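Local coordinates for tRNA (Guanine-N(1)-)-methyltransferase (Aquifex aeolicus, PDB 1OY5) that methylates N1 of guanosine-37 in tRNAs, taking the methyl group from S-adenosyl-L-methionine, and works as a homodimer, at the interface of chains A and B. Numbering follows the deposited sequence. Chains: chain A/B, tRNA (Guanine-N(1)-)-methyltransferase.

The interface of chains A and B. Residues chain A 57-58; chain B 183-186, 193, 197-198.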
# COMPACT_ATOMS: atom_id res chain seq x y z
N TYR A 57 -18.70 13.07 17.57
CA TYR A 57 -19.98 13.71 17.88
C TYR A 57 -20.97 13.38 16.79
O TYR A 57 -20.63 12.74 15.81
CB TYR A 57 -19.82 15.21 17.97
CG TYR A 57 -19.08 15.66 19.20
CD1 TYR A 57 -17.76 16.11 19.12
CD2 TYR A 57 -19.69 15.64 20.44
CE1 TYR A 57 -17.08 16.53 20.25
CE2 TYR A 57 -19.02 16.05 21.57
CZ TYR A 57 -17.70 16.49 21.47
OH TYR A 57 -17.01 16.91 22.58
N GLY A 58 -22.22 13.78 16.98
CA GLY A 58 -23.24 13.48 16.01
C GLY A 58 -23.55 12.00 16.00
O GLY A 58 -24.18 11.50 15.07
N THR B 183 -14.20 14.91 17.38
CA THR B 183 -14.16 14.19 18.63
C THR B 183 -14.01 15.05 19.85
O THR B 183 -13.77 16.23 19.77
CB THR B 183 -13.11 13.10 18.61
OG1 THR B 183 -13.40 12.19 19.68
CG2 THR B 183 -11.69 13.62 18.87
N ARG B 184 -14.12 14.37 20.99
CA ARG B 184 -14.33 14.97 22.30
C ARG B 184 -13.90 16.38 22.54
O ARG B 184 -14.74 17.24 22.87
CB ARG B 184 -13.76 14.14 23.39
CG ARG B 184 -14.58 14.28 24.63
CD ARG B 184 -15.82 13.40 24.63
NE ARG B 184 -16.56 13.37 23.38
CZ ARG B 184 -17.81 12.92 23.29
NH1 ARG B 184 -18.42 12.48 24.37
NH2 ARG B 184 -18.45 12.91 22.13
N PRO B 185 -12.63 16.65 22.41
CA PRO B 185 -12.21 18.00 22.73
C PRO B 185 -13.27 18.88 22.04
O PRO B 185 -13.33 18.96 20.81
CB PRO B 185 -10.83 18.07 22.13
CG PRO B 185 -10.39 16.63 22.22
CD PRO B 185 -11.55 15.82 21.87
N ARG B 186 -14.14 19.49 22.83
CA ARG B 186 -15.21 20.34 22.30
C ARG B 186 -14.68 21.59 21.63
O ARG B 186 -15.20 22.04 20.60
CB ARG B 186 -16.14 20.74 23.43
CG ARG B 186 -17.27 21.61 22.98
CD ARG B 186 -18.02 22.23 24.12
NE ARG B 186 -19.01 23.21 23.69
CZ ARG B 186 -18.74 24.30 22.98
NH1 ARG B 186 -17.50 24.59 22.59
NH2 ARG B 186 -19.74 25.12 22.65
N VAL B 193 -15.94 22.51 17.74
CA VAL B 193 -16.73 21.55 17.00
C VAL B 193 -18.02 22.23 16.57
O VAL B 193 -18.55 23.06 17.29
CB VAL B 193 -17.05 20.33 17.85
CG1 VAL B 193 -17.97 19.38 17.10
CG2 VAL B 193 -15.77 19.62 18.23
N LEU B 197 -23.38 19.13 15.53
CA LEU B 197 -23.03 17.82 16.06
C LEU B 197 -23.17 17.65 17.59
O LEU B 197 -23.12 16.53 18.07
CB LEU B 197 -21.61 17.48 15.61
CG LEU B 197 -21.37 17.44 14.09
CD1 LEU B 197 -19.93 17.11 13.76
CD2 LEU B 197 -22.28 16.43 13.40
N LEU B 198 -23.39 18.73 18.35
CA LEU B 198 -23.38 18.63 19.83
C LEU B 198 -24.65 18.40 20.63
O LEU B 198 -24.62 17.85 21.73
CB LEU B 198 -22.75 19.89 20.40
CG LEU B 198 -21.33 20.04 19.89
CD1 LEU B 198 -20.77 21.36 20.33
CD2 LEU B 198 -20.44 18.88 20.37
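In the TrmD-family homodimer, the loop of one subunit carrying A:Tyr57 and A:Gly58 plugs into the C-terminal part of the other, entering a pocket formed by the B:Thr183-B:Arg186 stretch, B:Val193 and the 3-10 helix 195-198. The phenol ring of A:Tyr57 is the plug, and it is clamped on both faces. Over one face lies the guanidinium of B:Arg184, its plane turned 19° from the ring, with NH2 3.6 Å from the ring centroid and displaced toward the CD2-CE2 rim in a cation-pi contact. The arginine reaches this place because its chain bends at chi2 (82°) and again at chi3, folding the guanidinium back across the tyrosine. Against the opposite face, the CD2 methyl of B:Leu198 makes a CH-pi contact, 3.5 Å from the centroid of the A:Tyr57 ring and likewise off centre. With a leucine in place of B:Arg184 the guanidinium is gone from this face, and the A:Tyr57 ring would probably lose its cation-pi partner and be freer to tilt against B:Leu198. On the CD1-CE1 side, B:Val193 CG1 approaches A:Tyr57 CD1 to 3.8 Å, while the B:Thr183 carbonyl oxygen lies 3.4 Å from CE1 of A:Tyr57. The phenol hydroxyl points at the backbone carbonyl of B:Arg184, whose oxygen sits at the ring edge in plane; the modelled separation is too short to be reliable. At the base of the ring, A:Tyr57 CB packs on B:Leu197 CB at 3.7 Å. Beside it, the amide N of A:Gly58 gives a weak hydrogen bond to B:Leu197 O (3.1 Å), which may help to keep the loop beside the 3-10 helix. Two-fold symmetry repeats the arrangement with the chains exchanged.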